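Local coordinates for uncharacterized protein (Helicobacter pylori, PDB 4O5J) that probably serves as the sialic acid-binding adhesin SabA, an outer membrane protein whose extracellular domain attaches the bacterium to sialylated glycans, at residues F129-I132 against I133-C136; D158-A161 against A162-N165; S233-Y236 against P237-A241; A248-P251 against I252-A256. One frame throughout, in Å; residues are numbered along the deposited sequence.

Interaction 1: residues F129-I132 against I133-C136; sequences FKTI and IENC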
# COMPACT_ATOMS: atom_id res chain seq x y z
N PHE A 129 -16.42 -30.73 16.41
CA PHE A 129 -17.68 -30.37 15.80
C PHE A 129 -18.60 -29.61 16.78
O PHE A 129 -19.36 -28.73 16.34
CB PHE A 129 -18.40 -31.61 15.37
CG PHE A 129 -19.68 -31.34 14.70
CD1 PHE A 129 -19.73 -30.60 13.51
CD2 PHE A 129 -20.86 -31.85 15.21
CE1 PHE A 129 -20.95 -30.34 12.86
CE2 PHE A 129 -22.07 -31.62 14.54
CZ PHE A 129 -22.10 -30.87 13.36
N LYS A 130 -18.55 -29.92 18.08
CA LYS A 130 -19.41 -29.25 19.09
C LYS A 130 -19.23 -27.74 19.05
O LYS A 130 -20.07 -26.97 19.51
CB LYS A 130 -19.08 -29.75 20.47
CG LYS A 130 -17.77 -29.29 21.01
CD LYS A 130 -17.49 -29.96 22.37
CE LYS A 130 -16.08 -29.55 22.83
NZ LYS A 130 -15.68 -30.16 24.13
N THR A 131 -18.11 -27.31 18.49
CA THR A 131 -17.79 -25.91 18.29
C THR A 131 -18.86 -25.21 17.41
O THR A 131 -19.17 -24.04 17.62
CB THR A 131 -16.38 -25.86 17.72
OG1 THR A 131 -15.53 -25.23 18.62
CG2 THR A 131 -16.26 -25.30 16.36
N ILE A 132 -19.41 -25.93 16.44
CA ILE A 132 -20.45 -25.40 15.58
C ILE A 132 -21.73 -25.13 16.41
O ILE A 132 -22.38 -24.08 16.27
CB ILE A 132 -20.84 -26.41 14.46
CG1 ILE A 132 -19.71 -26.57 13.45
CG2 ILE A 132 -22.12 -25.96 13.69
CD1 ILE A 132 -19.28 -25.30 12.79
N ILE A 133 -22.13 -26.08 17.23
CA ILE A 133 -23.27 -25.92 18.10
C ILE A 133 -23.04 -24.71 19.07
O ILE A 133 -23.91 -23.85 19.20
CB ILE A 133 -23.52 -27.20 18.90
CG1 ILE A 133 -24.20 -28.21 17.95
CG2 ILE A 133 -24.43 -26.95 20.12
CD1 ILE A 133 -24.27 -29.59 18.51
N GLU A 134 -21.86 -24.63 19.70
CA GLU A 134 -21.57 -23.62 20.69
C GLU A 134 -21.49 -22.24 20.08
O GLU A 134 -22.06 -21.29 20.63
CB GLU A 134 -20.27 -23.95 21.38
CG GLU A 134 -20.32 -25.24 22.15
CD GLU A 134 -18.92 -25.76 22.52
OE1 GLU A 134 -17.93 -25.35 21.84
OE2 GLU A 134 -18.80 -26.57 23.49
N ASN A 135 -20.82 -22.09 18.94
CA ASN A 135 -20.44 -20.77 18.45
C ASN A 135 -21.02 -20.38 17.12
O ASN A 135 -20.62 -19.34 16.57
CB ASN A 135 -18.92 -20.66 18.39
CG ASN A 135 -18.28 -20.84 19.75
OD1 ASN A 135 -18.95 -20.60 20.75
ND2 ASN A 135 -17.02 -21.23 19.81
N CYS A 136 -21.92 -21.17 16.57
CA CYS A 136 -22.46 -20.86 15.23
C CYS A 136 -23.97 -20.83 15.16
O CYS A 136 -24.53 -21.22 14.16
CB CYS A 136 -21.86 -21.85 14.17
SG CYS A 136 -22.25 -21.39 12.43
O HOH W 1 -25.37 -24.05 14.84
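The backbone O of Ile-132 is approached by two weak donors: Cys-136 N at 3.0 Å in a bent bond, and a water that also reaches Cys-136 O. Cys-136 CB makes a short contact with the same oxygen, at 3.1 Å. One step earlier, Asn-135 N meets Thr-131 O at 2.9 Å, and before that Glu-134 N lies 3.0 Å from Lys-130 O. The series is the i to i+4 pattern of a short alpha-helix, 130-135, inside the adhesion domain; it ends with Asn-135, Cys-136 being the first residue to leave helical phi/psi. There SG stands opposite the backbone N (chi1 -171°) and forms the disulfide to Cys-142, while CB touches Ile-132 CG2 at 4.1 Å. On the exposed side, the extended chain of Glu-134 runs past the Lys-130 carbonyl, CG 3.2 Å from that O. Its carboxylate lies beside the lysine methylenes, but Lys-130 NZ stays 4.8 Å from Glu-134 OE2, too far for a salt bridge, though the opposite charges may still attract. Asn-135 ND2 bonds Asn-218 OD1, and Met-215 of strand 214-215 touches Thr-131, Ile-132, Asn-135 and Cys-136.

Interaction 2: residues D158-A161 against A162-N165; sequences DLQA and AQTN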
# COMPACT_ATOMS: atom_id res chain seq x y z
N ASP A 158 2.24 -22.06 0.20
CA ASP A 158 3.03 -21.47 -0.90
C ASP A 158 3.41 -20.02 -0.56
O ASP A 158 4.54 -19.58 -0.79
CB ASP A 158 2.26 -21.52 -2.23
CG ASP A 158 2.11 -22.93 -2.76
OD1 ASP A 158 1.27 -23.17 -3.66
OD2 ASP A 158 2.83 -23.84 -2.25
N LEU A 159 2.45 -19.27 -0.02
CA LEU A 159 2.71 -17.87 0.32
C LEU A 159 3.75 -17.81 1.44
O LEU A 159 4.69 -16.99 1.38
CB LEU A 159 1.40 -17.16 0.75
CG LEU A 159 1.52 -15.69 1.08
CD1 LEU A 159 2.14 -14.92 -0.09
CD2 LEU A 159 0.12 -15.17 1.44
N GLN A 160 3.60 -18.64 2.46
CA GLN A 160 4.62 -18.70 3.51
C GLN A 160 6.03 -18.99 2.94
O GLN A 160 7.02 -18.33 3.31
CB GLN A 160 4.22 -19.75 4.55
CG GLN A 160 5.30 -20.06 5.60
CD GLN A 160 5.53 -18.89 6.48
OE1 GLN A 160 6.53 -18.17 6.36
NE2 GLN A 160 4.60 -18.64 7.32
N ALA A 161 6.14 -19.98 2.04
CA ALA A 161 7.45 -20.28 1.44
C ALA A 161 7.99 -19.09 0.61
O ALA A 161 9.20 -18.83 0.58
CB ALA A 161 7.41 -21.56 0.57
N ALA A 162 7.08 -18.37 -0.09
CA ALA A 162 7.50 -17.23 -0.90
C ALA A 162 8.15 -16.16 -0.01
O ALA A 162 9.12 -15.52 -0.38
CB ALA A 162 6.32 -16.64 -1.65
N GLN A 163 7.59 -15.99 1.19
CA GLN A 163 8.07 -14.92 2.07
C GLN A 163 9.37 -15.28 2.79
O GLN A 163 10.29 -14.46 2.89
CB GLN A 163 6.99 -14.55 3.12
CG GLN A 163 7.53 -13.55 4.13
CD GLN A 163 6.48 -13.17 5.14
OE1 GLN A 163 5.86 -14.04 5.78
NE2 GLN A 163 6.26 -11.87 5.30
N THR A 164 9.45 -16.49 3.29
CA THR A 164 10.52 -16.87 4.20
C THR A 164 11.16 -18.18 3.73
O THR A 164 10.45 -19.17 3.46
CB THR A 164 9.97 -17.05 5.62
OG1 THR A 164 9.41 -15.80 6.05
CG2 THR A 164 11.05 -17.46 6.62
N ASN A 165 12.48 -18.18 3.60
CA ASN A 165 13.20 -19.39 3.30
C ASN A 165 13.24 -20.30 4.53
O ASN A 165 13.88 -19.98 5.52
CB ASN A 165 14.59 -19.05 2.85
CG ASN A 165 15.39 -20.25 2.47
OD1 ASN A 165 15.77 -21.07 3.32
ND2 ASN A 165 15.66 -20.38 1.17
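Asp-158 meets the following turn through its backbone, its O accepting from Ala-162 N at 2.9 Å, while its carboxylate turns back to a salt bridge with Lys-154. Leu-159 O takes the N-H of Gln-163 at 3.1 Å and also lies 3.5 Å from the methyl CB of Ala-162; the leucine side chain itself touches Ile-91, Val-94 and Leu-95 of helix 82-101 and Ala-196 and Ala-200 of helix 193-209. At Gln-160 the carbonyl is shared: Thr-164 N approaches its O at 3.0 Å, and Gln-163 N adds a weak second bond. The side chain of Gln-160 leaves opposite its backbone N and bends at chi2 (67°), which brings it alongside Thr-164, pointing the same way, with OE1 3.7 Å from both CB and OG1 of the threonine. Ala-161 O faces Thr-164 O without bonding and is taken by Asn-172 ND2. The run is the C-terminal turn of helix 146-163, which ends where Thr-164 turns extended. Only backbone hydrogen bonds join the two segments; the buried amide of Gln-163 is bonded outside them, to Tyr-337, Thr-92 and Gln-88. The backbone thus holds the turn together, while that amide ties it to its neighbours.

Interaction 3: residues S233-Y236 against P237-A241; sequences STNY and PTQYA. With EDO (1,2-ethanediol), chain B.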
# COMPACT_ATOMS: atom_id res chain seq x y z
N SER A 233 -17.75 -12.67 18.11
CA SER A 233 -18.84 -12.79 17.18
C SER A 233 -18.49 -13.87 16.07
O SER A 233 -17.37 -14.33 15.93
CB SER A 233 -19.09 -11.48 16.49
OG SER A 233 -17.97 -11.03 15.77
N THR A 234 -19.49 -14.24 15.30
CA THR A 234 -19.39 -15.21 14.23
C THR A 234 -19.98 -14.66 12.98
O THR A 234 -21.12 -14.25 12.97
CB THR A 234 -20.14 -16.51 14.55
OG1 THR A 234 -19.49 -17.18 15.66
CG2 THR A 234 -20.16 -17.47 13.31
N ASN A 235 -19.22 -14.62 11.89
CA ASN A 235 -19.75 -14.08 10.64
C ASN A 235 -18.81 -14.35 9.48
O ASN A 235 -17.64 -14.73 9.73
CB ASN A 235 -20.00 -12.57 10.78
CG ASN A 235 -21.22 -12.12 9.95
OD1 ASN A 235 -21.52 -12.68 8.89
ND2 ASN A 235 -21.91 -11.12 10.46
N TYR A 236 -19.26 -14.16 8.25
CA TYR A 236 -18.37 -14.38 7.09
C TYR A 236 -17.24 -13.37 7.14
O TYR A 236 -17.42 -12.25 7.58
CB TYR A 236 -19.13 -14.25 5.77
CG TYR A 236 -20.29 -15.16 5.72
CD1 TYR A 236 -20.10 -16.52 5.54
CD2 TYR A 236 -21.61 -14.69 5.92
CE1 TYR A 236 -21.22 -17.42 5.49
CE2 TYR A 236 -22.70 -15.58 5.91
CZ TYR A 236 -22.46 -16.94 5.68
OH TYR A 236 -23.49 -17.82 5.71
N PRO A 237 -16.05 -13.77 6.70
CA PRO A 237 -14.89 -12.86 6.73
C PRO A 237 -15.17 -11.50 6.09
O PRO A 237 -14.61 -10.50 6.52
CB PRO A 237 -13.82 -13.63 5.93
CG PRO A 237 -14.17 -15.06 6.22
CD PRO A 237 -15.70 -15.15 6.28
N THR A 238 -16.01 -11.48 5.05
CA THR A 238 -16.30 -10.25 4.32
C THR A 238 -17.12 -9.27 5.21
O THR A 238 -17.40 -8.16 4.79
CB THR A 238 -17.10 -10.51 3.05
OG1 THR A 238 -18.09 -11.44 3.35
CG2 THR A 238 -16.15 -11.15 1.96
N GLN A 239 -17.48 -9.68 6.41
CA GLN A 239 -18.15 -8.77 7.37
C GLN A 239 -17.15 -8.14 8.31
O GLN A 239 -17.54 -7.36 9.14
CB GLN A 239 -19.20 -9.50 8.19
CG GLN A 239 -20.36 -10.09 7.40
CD GLN A 239 -20.88 -9.11 6.40
OE1 GLN A 239 -21.63 -8.22 6.74
NE2 GLN A 239 -20.45 -9.26 5.15
N TYR A 240 -15.85 -8.49 8.23
CA TYR A 240 -14.85 -7.89 9.13
C TYR A 240 -13.89 -7.00 8.40
O TYR A 240 -13.33 -7.39 7.34
CB TYR A 240 -14.11 -8.97 9.87
CG TYR A 240 -15.00 -9.78 10.79
CD1 TYR A 240 -15.24 -9.37 12.13
CD2 TYR A 240 -15.63 -10.93 10.35
CE1 TYR A 240 -16.05 -10.11 12.95
CE2 TYR A 240 -16.47 -11.66 11.17
CZ TYR A 240 -16.67 -11.25 12.47
OH TYR A 240 -17.50 -12.00 13.28
N ALA A 241 -13.68 -5.79 8.93
CA ALA A 241 -12.85 -4.79 8.28
C ALA A 241 -11.39 -5.27 8.14
O ALA A 241 -10.69 -4.90 7.20
CB ALA A 241 -12.92 -3.41 9.04
C1 EDO B . -19.86 -8.21 11.98
O1 EDO B . -20.37 -9.40 12.62
C2 EDO B . -19.29 -7.24 13.02
O2 EDO B . -18.11 -6.59 12.51
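Hydroxyl pairing leads the polar contacts: Ser-233 OG and Tyr-240 OH stand 2.7 Å apart in a hydrogen bond whose donor may be either. The serine oxygen sits between its backbone N and carbonyl carbon (chi1 61°), which carries it to the edge of the tyrosine ring, in the ring plane. Backbone bonds make the turn itself. Gln-239 N reaches Tyr-236 O at 2.8 Å, coming from 42° above the carbonyl plane, and Tyr-240 N then bonds Pro-237 O. Asn-235 OD1 folds back onto the N-H of the next residue, Tyr-236, using a lone pair in the carbonyl plane at 2.8 Å; its ND2 donates to O1 of a 1,2-ethanediol probably carried over from crystallisation. Among the van der Waals contacts, the Asn-235 amide lies across the bent chain of Gln-239, Asn-235 OD1 3.2 Å from Gln-239 CG, the two amide planes 42° apart. Asn-235 CB touches Tyr-240 CE2 at 3.7 Å, while Asn-235 O meets the ring at its edge. Trp-216 also meets the Tyr-240 ring, and Pro-237 leans on Ile-207 and Phe-243. The whole is a strand-to-helix connection: strand 234-235, paired with 214-215, runs through one 3-10 turn at 237-239 to Tyr-240 at the N-cap position of helix 241-268.

Interaction 4: residues A248-P251 against I252-A256; sequences AMIP and ILQQA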
# COMPACT_ATOMS: atom_id res chain seq x y z
N ALA A 248 -8.15 -5.54 0.19
CA ALA A 248 -8.11 -4.41 -0.75
C ALA A 248 -6.67 -3.95 -1.02
O ALA A 248 -6.38 -3.35 -2.06
CB ALA A 248 -8.97 -3.24 -0.22
N MET A 249 -5.76 -4.19 -0.07
CA MET A 249 -4.37 -3.73 -0.22
C MET A 249 -3.67 -4.45 -1.40
O MET A 249 -2.78 -3.86 -2.06
CB MET A 249 -3.58 -4.05 1.01
CG MET A 249 -4.05 -3.30 2.23
SD MET A 249 -3.19 -3.97 3.67
CE MET A 249 -4.03 -3.13 5.07
N ILE A 250 -4.09 -5.67 -1.68
CA ILE A 250 -3.29 -6.49 -2.67
C ILE A 250 -3.30 -5.89 -4.10
O ILE A 250 -2.24 -5.57 -4.65
CB ILE A 250 -3.70 -7.96 -2.63
CG1 ILE A 250 -3.47 -8.48 -1.21
CG2 ILE A 250 -2.92 -8.81 -3.68
CD1 ILE A 250 -4.31 -9.66 -0.86
N PRO A 251 -4.49 -5.68 -4.69
CA PRO A 251 -4.51 -5.09 -6.03
C PRO A 251 -3.88 -3.71 -6.05
O PRO A 251 -3.22 -3.37 -7.03
CB PRO A 251 -6.01 -4.96 -6.36
CG PRO A 251 -6.69 -5.89 -5.45
CD PRO A 251 -5.85 -5.95 -4.20
N ILE A 252 -4.04 -2.95 -4.97
CA ILE A 252 -3.41 -1.63 -4.90
C ILE A 252 -1.89 -1.78 -4.96
O ILE A 252 -1.20 -1.05 -5.69
CB ILE A 252 -3.80 -0.86 -3.61
CG1 ILE A 252 -5.26 -0.46 -3.67
CG2 ILE A 252 -2.94 0.37 -3.43
CD1 ILE A 252 -5.79 0.15 -2.33
N LEU A 253 -1.36 -2.71 -4.17
CA LEU A 253 0.07 -2.95 -4.14
C LEU A 253 0.56 -3.50 -5.53
O LEU A 253 1.58 -3.07 -6.05
CB LEU A 253 0.37 -3.90 -3.02
CG LEU A 253 1.75 -3.85 -2.47
CD1 LEU A 253 2.29 -2.46 -2.36
CD2 LEU A 253 1.66 -4.46 -1.11
N GLN A 254 -0.22 -4.40 -6.16
CA GLN A 254 0.12 -4.90 -7.50
C GLN A 254 0.22 -3.76 -8.46
O GLN A 254 1.16 -3.69 -9.27
CB GLN A 254 -0.87 -5.92 -8.05
CG GLN A 254 -0.86 -7.21 -7.27
CD GLN A 254 -2.06 -8.13 -7.57
OE1 GLN A 254 -3.23 -7.69 -7.52
NE2 GLN A 254 -1.79 -9.43 -7.88
N GLN A 255 -0.70 -2.81 -8.30
CA GLN A 255 -0.71 -1.65 -9.16
C GLN A 255 0.56 -0.81 -8.90
O GLN A 255 1.26 -0.38 -9.83
CB GLN A 255 -1.99 -0.88 -8.92
CG GLN A 255 -2.23 0.17 -9.93
CD GLN A 255 -2.26 -0.42 -11.28
OE1 GLN A 255 -2.79 -1.53 -11.41
NE2 GLN A 255 -1.69 0.28 -12.32
N ALA A 256 0.90 -0.65 -7.63
CA ALA A 256 2.09 0.11 -7.24
C ALA A 256 3.38 -0.55 -7.79
O ALA A 256 4.31 0.13 -8.23
CB ALA A 256 2.16 0.19 -5.72
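Ile-252 lays CG1 and CD1 over the carbonyl of Ala-248 one turn back, CG1 3.5 Å from that O. The oxygen belongs to a proline-kinked alpha-helix, 241-268: Pro-251 has no N-H to offer the preceding turn, and the helix bends there. The i to i+4 pattern resumes at Leu-253. Leu-253 N finds Met-249 O at 2.8 Å, Gln-254 N finds Ile-250 O at 2.8 Å, and Gln-255 N finds Pro-251 O at 2.9 Å. Ile-252 has CG1 opposite the carbonyl carbon (chi1 -69°), the placement that turns the branch back toward Ala-248. Leu-253 instead sends CG opposite its backbone N, its CB resting 3.3 Å from Met-249 O. Its side chain faces Ile-304 of helix 281-309 and Ala-86 and Val-90 of helix 82-101, with Met-249 in the same seam against Phe-308. Ile-250 turns to helix 193-209, where Gln-201 and Met-204 receive it; Gln-201 also touches Pro-251 and Gln-254. The helix is thus set among three others in the helical body of the adhesion domain. On its exposed side, Gln-255 CB comes within 3.4 Å of Pro-251 O.

How the interactions relate
All four contacts are local, within the adhesion domain, but their places differ. Measured from contact centre to chain centre, interaction 4 lies about 6 Å out, interaction 2 about 20 Å, interaction 3 about 22 Å and interaction 1, the peripheral one, about 37 Å. Interactions 2 and 4 belong to the helical body and share helices 82-101 and 193-209 as neighbours, though their nearest atoms stay about 7 Å apart. Interaction 1 touches interaction 3 where Asn-135 O meets Thr-234 OG1 at 2.6 Å, a probable hydrogen bond; strand 214-215 borders both. Apolar side chains seat the kinked helix, a buried amide ties the helix end of interaction 2, and a disulfide, hydroxyls and a turn hold interactions 1 and 3. Interaction 3 leads directly into the helix of interaction 4.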